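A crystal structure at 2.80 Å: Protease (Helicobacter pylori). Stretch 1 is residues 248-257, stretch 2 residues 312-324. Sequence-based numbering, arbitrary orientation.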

ATOM      1  N   HIS B 248       7.506 -14.705 -22.268  1.00 66.90           N
ATOM      2  CA  HIS B 248       8.545 -15.500 -22.913  1.00 72.12           C
ATOM      3  C   HIS B 248       9.785 -14.650 -23.186  1.00 63.32           C
ATOM      4  O   HIS B 248      10.909 -15.151 -23.163  1.00 52.23           O
ATOM      5  CB  HIS B 248       8.025 -16.120 -24.210  1.00 84.08           C
ATOM      6  CG  HIS B 248       8.724 -17.386 -24.597  1.00100.68           C
ATOM      7  ND1 HIS B 248       8.401 -18.099 -25.731  1.00107.07           N
ATOM      8  CD2 HIS B 248       9.726 -18.070 -23.994  1.00104.44           C
ATOM      9  CE1 HIS B 248       9.178 -19.166 -25.814  1.00107.13           C
ATOM     10  NE2 HIS B 248       9.990 -19.171 -24.771  1.00105.78           N
ATOM     11  N   LEU B 249       9.570 -13.364 -23.450  1.00 67.19           N
ATOM     12  CA  LEU B 249      10.668 -12.408 -23.565  1.00 67.92           C
ATOM     13  C   LEU B 249      10.848 -11.678 -22.240  1.00 66.76           C
ATOM     14  O   LEU B 249       9.895 -11.530 -21.478  1.00 78.29           O
ATOM     15  CB  LEU B 249      10.410 -11.405 -24.690  1.00 63.64           C
ATOM     16  CG  LEU B 249      10.313 -11.971 -26.106  1.00 62.71           C
ATOM     17  CD1 LEU B 249      10.238 -10.850 -27.136  1.00 52.34           C
ATOM     18  CD2 LEU B 249      11.491 -12.889 -26.388  1.00 69.29           C
ATOM     19  N   GLU B 250      12.065 -11.224 -21.962  1.00 55.21           N
ATOM     20  CA  GLU B 250      12.322 -10.520 -20.711  1.00 44.10           C
ATOM     21  C   GLU B 250      12.153  -9.011 -20.868  1.00 37.50           C
ATOM     22  O   GLU B 250      12.670  -8.408 -21.808  1.00 44.45           O
ATOM     23  CB  GLU B 250      13.720 -10.849 -20.180  1.00 37.97           C
ATOM     24  CG  GLU B 250      13.868 -12.292 -19.706  1.00 47.00           C
ATOM     25  CD  GLU B 250      15.079 -12.505 -18.811  1.00 50.72           C
ATOM     26  OE1 GLU B 250      15.690 -11.506 -18.377  1.00 42.12           O
ATOM     27  OE2 GLU B 250      15.415 -13.676 -18.537  1.00 52.72           O
ATOM     28  N   TRP B 251      11.417  -8.411 -19.937  1.00 39.72           N
ATOM     29  CA  TRP B 251      11.148  -6.978 -19.954  1.00 27.97           C
ATOM     30  C   TRP B 251      11.808  -6.274 -18.771  1.00 25.82           C
ATOM     31  O   TRP B 251      12.175  -6.913 -17.785  1.00 38.01           O
ATOM     32  CB  TRP B 251       9.642  -6.721 -19.937  1.00 25.51           C
ATOM     33  CG  TRP B 251       8.935  -7.218 -21.157  1.00 36.52           C
ATOM     34  CD1 TRP B 251       8.661  -8.516 -21.474  1.00 51.23           C
ATOM     35  CD2 TRP B 251       8.403  -6.423 -22.221  1.00 40.74           C
ATOM     36  NE1 TRP B 251       7.996  -8.578 -22.675  1.00 62.61           N
ATOM     37  CE2 TRP B 251       7.825  -7.306 -23.153  1.00 53.27           C
ATOM     38  CE3 TRP B 251       8.359  -5.049 -22.476  1.00 46.20           C
ATOM     39  CZ2 TRP B 251       7.213  -6.861 -24.321  1.00 59.40           C
ATOM     40  CZ3 TRP B 251       7.754  -4.610 -23.636  1.00 51.44           C
ATOM     41  CH2 TRP B 251       7.188  -5.512 -24.544  1.00 59.64           C
ATOM     42  N   VAL B 252      11.956  -4.957 -18.872  1.00 21.17           N
ATOM     43  CA  VAL B 252      12.535  -4.172 -17.787  1.00 29.31           C
ATOM     44  C   VAL B 252      11.835  -2.823 -17.641  1.00 33.87           C
ATOM     45  O   VAL B 252      11.450  -2.195 -18.628  1.00 42.01           O
ATOM     46  CB  VAL B 252      14.051  -3.942 -17.998  1.00 22.56           C
ATOM     47  CG1 VAL B 252      14.304  -3.167 -19.278  1.00 20.98           C
ATOM     48  CG2 VAL B 252      14.668  -3.223 -16.801  1.00 20.07           C
ATOM     49  N   ALA B 253      11.648  -2.393 -16.400  1.00 18.10           N
ATOM     50  CA  ALA B 253      11.128  -1.065 -16.124  1.00 17.07           C
ATOM     51  C   ALA B 253      12.075  -0.328 -15.189  1.00 16.79           C
ATOM     52  O   ALA B 253      12.286  -0.749 -14.056  1.00 29.97           O
ATOM     53  CB  ALA B 253       9.737  -1.147 -15.524  1.00 26.14           C
ATOM     54  N   LEU B 254      12.657   0.761 -15.676  1.00 18.06           N
ATOM     55  CA  LEU B 254      13.552   1.577 -14.865  1.00 23.09           C
ATOM     56  C   LEU B 254      12.977   2.978 -14.718  1.00 26.41           C
ATOM     57  O   LEU B 254      12.899   3.730 -15.687  1.00 37.01           O
ATOM     58  CB  LEU B 254      14.953   1.634 -15.482  1.00 21.40           C
ATOM     59  CG  LEU B 254      15.956   2.593 -14.829  1.00 32.97           C
ATOM     60  CD1 LEU B 254      16.153   2.275 -13.353  1.00 31.57           C
ATOM     61  CD2 LEU B 254      17.289   2.566 -15.563  1.00 39.05           C
ATOM     62  N   GLY B 255      12.572   3.323 -13.502  1.00 25.77           N
ATOM     63  CA  GLY B 255      11.953   4.609 -13.255  1.00 14.69           C
ATOM     64  C   GLY B 255      12.683   5.434 -12.220  1.00 23.44           C
ATOM     65  O   GLY B 255      13.210   4.906 -11.240  1.00 24.52           O
ATOM     66  N   TYR B 256      12.715   6.742 -12.444  1.00 22.67           N
ATOM     67  CA  TYR B 256      13.338   7.670 -11.513  1.00 21.07           C
ATOM     68  C   TYR B 256      12.297   8.649 -10.985  1.00 26.36           C
ATOM     69  O   TYR B 256      11.476   9.160 -11.749  1.00 20.08           O
ATOM     70  CB  TYR B 256      14.490   8.419 -12.189  1.00 15.42           C
ATOM     71  CG  TYR B 256      15.685   7.549 -12.516  1.00 18.80           C
ATOM     72  CD1 TYR B 256      15.775   6.882 -13.732  1.00 16.32           C
ATOM     73  CD2 TYR B 256      16.724   7.394 -11.607  1.00 26.96           C
ATOM     74  CE1 TYR B 256      16.870   6.086 -14.034  1.00 25.81           C
ATOM     75  CE2 TYR B 256      17.822   6.604 -11.899  1.00 42.07           C
ATOM     76  CZ  TYR B 256      17.890   5.952 -13.112  1.00 45.09           C
ATOM     77  OH  TYR B 256      18.983   5.164 -13.397  1.00 49.16           O
ATOM     78  N   LYS B 257      12.326   8.900  -9.679  1.00 30.98           N
ATOM     79  CA  LYS B 257      11.404   9.850  -9.066  1.00 22.79           C
ATOM     80  C   LYS B 257      11.609  11.242  -9.643  1.00 24.47           C
ATOM     81  O   LYS B 257      12.718  11.619 -10.020  1.00 29.92           O
ATOM     82  CB  LYS B 257      11.573   9.877  -7.546  1.00 29.82           C
ATOM     83  CG  LYS B 257      10.949   8.686  -6.837  1.00 33.96           C
ATOM     84  CD  LYS B 257       9.431   8.689  -6.959  1.00 13.75           C
ATOM     85  CE  LYS B 257       8.836   7.405  -6.397  1.00 13.67           C
ATOM     86  NZ  LYS B 257       9.271   7.137  -4.996  1.00 14.18           N
ATOM     87  N   LEU B 312       9.914   7.316 -16.687  1.00 20.63           N
ATOM     88  CA  LEU B 312       9.863   5.868 -16.847  1.00 24.35           C
ATOM     89  C   LEU B 312      10.557   5.343 -18.106  1.00 34.91           C
ATOM     90  O   LEU B 312      10.261   5.783 -19.215  1.00 52.53           O
ATOM     91  CB  LEU B 312       8.403   5.415 -16.840  1.00 16.00           C
ATOM     92  CG  LEU B 312       8.141   3.914 -16.761  1.00 42.95           C
ATOM     93  CD1 LEU B 312       8.802   3.326 -15.528  1.00 46.97           C
ATOM     94  CD2 LEU B 312       6.648   3.648 -16.747  1.00 39.54           C
ATOM     95  N   PHE B 313      11.477   4.399 -17.919  1.00 24.16           N
ATOM     96  CA  PHE B 313      12.106   3.681 -19.029  1.00 20.93           C
ATOM     97  C   PHE B 313      11.573   2.254 -19.118  1.00 34.20           C
ATOM     98  O   PHE B 313      11.622   1.509 -18.139  1.00 40.75           O
ATOM     99  CB  PHE B 313      13.627   3.638 -18.867  1.00 27.41           C
ATOM    100  CG  PHE B 313      14.293   4.978 -18.962  1.00 27.82           C
ATOM    101  CD1 PHE B 313      14.746   5.455 -20.181  1.00 26.36           C
ATOM    102  CD2 PHE B 313      14.484   5.752 -17.829  1.00 21.83           C
ATOM    103  CE1 PHE B 313      15.365   6.686 -20.271  1.00 18.53           C
ATOM    104  CE2 PHE B 313      15.104   6.983 -17.912  1.00 21.61           C
ATOM    105  CZ  PHE B 313      15.543   7.450 -19.133  1.00 21.85           C
ATOM    106  N   ILE B 314      11.073   1.871 -20.288  1.00 24.14           N
ATOM    107  CA  ILE B 314      10.567   0.513 -20.485  1.00 27.29           C
ATOM    108  C   ILE B 314      11.181  -0.136 -21.724  1.00 35.31           C
ATOM    109  O   ILE B 314      11.202   0.460 -22.801  1.00 54.61           O
ATOM    110  CB  ILE B 314       9.032   0.496 -20.612  1.00 28.59           C
ATOM    111  CG1 ILE B 314       8.386   1.091 -19.359  1.00 28.71           C
ATOM    112  CG2 ILE B 314       8.535  -0.922 -20.844  1.00 25.75           C
ATOM    113  CD1 ILE B 314       6.878   1.059 -19.374  1.00 34.40           C
ATOM    114  N   ALA B 315      11.680  -1.358 -21.567  1.00 35.55           N
ATOM    115  CA  ALA B 315      12.311  -2.067 -22.675  1.00 39.71           C
ATOM    116  C   ALA B 315      12.007  -3.564 -22.647  1.00 41.40           C
ATOM    117  O   ALA B 315      12.081  -4.207 -21.600  1.00 43.98           O
ATOM    118  CB  ALA B 315      13.809  -1.835 -22.658  1.00 23.19           C
ATOM    119  N   GLY B 316      11.658  -4.107 -23.808  1.00 33.17           N
ATOM    120  CA  GLY B 316      11.395  -5.528 -23.948  1.00 45.07           C
ATOM    121  C   GLY B 316      12.401  -6.173 -24.879  1.00 52.14           C
ATOM    122  O   GLY B 316      12.457  -5.857 -26.068  1.00 58.15           O
ATOM    123  N   GLY B 317      13.196  -7.087 -24.335  1.00 39.31           N
ATOM    124  CA  GLY B 317      14.315  -7.648 -25.066  1.00 43.55           C
ATOM    125  C   GLY B 317      13.955  -8.643 -26.151  1.00 51.09           C
ATOM    126  O   GLY B 317      12.863  -9.215 -26.158  1.00 51.72           O
ATOM    127  N   ASN B 318      14.888  -8.834 -27.079  1.00 45.47           N
ATOM    128  CA  ASN B 318      14.786  -9.879 -28.087  1.00 50.00           C
ATOM    129  C   ASN B 318      15.010 -11.242 -27.432  1.00 61.66           C
ATOM    130  O   ASN B 318      15.485 -11.304 -26.299  1.00 66.48           O
ATOM    131  CB  ASN B 318      15.799  -9.631 -29.212  1.00 64.04           C
ATOM    132  CG  ASN B 318      15.389  -8.490 -30.127  1.00 58.85           C
ATOM    133  OD1 ASN B 318      14.201  -8.219 -30.309  1.00 53.09           O
ATOM    134  ND2 ASN B 318      16.374  -7.818 -30.712  1.00 36.64           N
ATOM    135  N   PRO B 319      14.645 -12.337 -28.126  1.00 61.03           N
ATOM    136  CA  PRO B 319      14.851 -13.678 -27.564  1.00 64.95           C
ATOM    137  C   PRO B 319      16.284 -13.939 -27.094  1.00 64.79           C
ATOM    138  O   PRO B 319      17.230 -13.390 -27.664  1.00 54.40           O
ATOM    139  CB  PRO B 319      14.490 -14.598 -28.732  1.00 68.15           C
ATOM    140  CG  PRO B 319      13.456 -13.836 -29.477  1.00 63.80           C
ATOM    141  CD  PRO B 319      13.859 -12.386 -29.374  1.00 58.08           C
ATOM    142  N   ASN B 320      16.418 -14.762 -26.054  1.00 68.62           N
ATOM    143  CA  ASN B 320      17.709 -15.120 -25.466  1.00 64.53           C
ATOM    144  C   ASN B 320      18.500 -13.912 -24.955  1.00 58.32           C
ATOM    145  O   ASN B 320      19.727 -13.951 -24.882  1.00 63.60           O
ATOM    146  CB  ASN B 320      18.554 -15.908 -26.474  1.00 55.37           C
ATOM    147  N   ILE B 321      17.792 -12.845 -24.596  1.00 59.53           N
ATOM    148  CA  ILE B 321      18.425 -11.659 -24.024  1.00 58.68           C
ATOM    149  C   ILE B 321      17.853 -11.366 -22.642  1.00 52.61           C
ATOM    150  O   ILE B 321      16.652 -11.134 -22.492  1.00 45.09           O
ATOM    151  CB  ILE B 321      18.249 -10.419 -24.928  1.00 46.91           C
ATOM    152  CG1 ILE B 321      19.195 -10.498 -26.126  1.00 36.99           C
ATOM    153  CG2 ILE B 321      18.532  -9.144 -24.153  1.00 42.13           C
ATOM    154  CD1 ILE B 321      20.655 -10.524 -25.735  1.00 37.49           C
ATOM    155  N   LYS B 322      18.723 -11.382 -21.637  1.00 51.88           N
ATOM    156  CA  LYS B 322      18.306 -11.191 -20.252  1.00 45.20           C
ATOM    157  C   LYS B 322      17.944  -9.736 -19.968  1.00 53.45           C
ATOM    158  O   LYS B 322      18.443  -8.821 -20.624  1.00 50.02           O
ATOM    159  CB  LYS B 322      19.406 -11.661 -19.297  1.00 37.20           C
ATOM    160  N   ALA B 323      17.072  -9.531 -18.984  1.00 61.06           N
ATOM    161  CA  ALA B 323      16.601  -8.195 -18.628  1.00 48.46           C
ATOM    162  C   ALA B 323      17.718  -7.333 -18.047  1.00 55.73           C
ATOM    163  O   ALA B 323      17.722  -6.116 -18.223  1.00 63.58           O
ATOM    164  CB  ALA B 323      15.443  -8.289 -17.646  1.00 35.66           C
ATOM    165  N   GLU B 324      18.662  -7.965 -17.354  1.00 59.54           N
ATOM    166  CA  GLU B 324      19.779  -7.242 -16.754  1.00 50.67           C
ATOM    167  C   GLU B 324      20.656  -6.605 -17.824  1.00 52.31           C
ATOM    168  O   GLU B 324      21.262  -5.557 -17.598  1.00 61.60           O
ATOM    169  CB  GLU B 324      20.624  -8.170 -15.876  1.00 49.34           C
ATOM    170  CG  GLU B 324      19.883  -8.763 -14.689  1.00 49.63           C
ATOM    171  CD  GLU B 324      19.122 -10.024 -15.046  1.00 53.31           C
ATOM    172  OE1 GLU B 324      19.185 -10.445 -16.220  1.00 59.82           O
ATOM    173  OE2 GLU B 324      18.464 -10.596 -14.152  1.00 50.96           O
TER

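Residues 251-257 and 312-317 form neighbouring antiparallel strands, their axes approaching to 4.6 Å with 172° between their directions. Val 252 and Ala 315 bond in both directions, Val 252 N to Ala 315 O at 2.8 Å and Ala 315 N to Val 252 O at 3.1 Å; Leu 254 and Phe 313 do the same, with Leu 254 N to Phe 313 O at 2.8 Å and Phe 313 N to Leu 254 O at 2.7 Å. Between these pairs, Ala 253 faces Ile 314 without hydrogen bonds, but Ala 253 CA lies 3.3 Å from Phe 313 O, a CA-H...O contact. The ladder is extended beyond Trp 251 by Gly 317 N, which donates to Glu 250 O at 2.9 Å.

Past Gly 317 the second stretch leaves the ladder through a type II turn from Asn 318 to Ile 321. Here the Glu 250 side chain takes over: its OE1 accepts a very short hydrogen bond from Ala 323 N, 2.5 Å away. Glutamate suits this site: its side chain is long enough to reach the amide of Ala 323 beyond the turn, and its carboxylate oxygen can accept the proton. Leu 249 CD2 lies 3.8 Å from Pro 319 CG.

On the sheet face carrying Trp 251 and Ile 314, the indole lies across Gly 316, whose CA sits 3.7 Å from the centroid of the six-membered ring in a CH-pi contact. Glycine is well matched to this position, since an ideal CB on Gly 316 would lie 2.6 Å from Trp 251 CZ3, a clash. The face with Val 252, Leu 254, Ala 315 and Phe 313 is buried and apolar: Val 252 CG1 packs 3.7 Å from Ala 315 CB, and Leu 254 CB lies 4.2 Å from Phe 313 CB. Tyr 256 CD1 approaches Phe 313 CE2 at 4.2 Å, meeting the phenyl ring at its edge. Altogether the contact buries 823 Å².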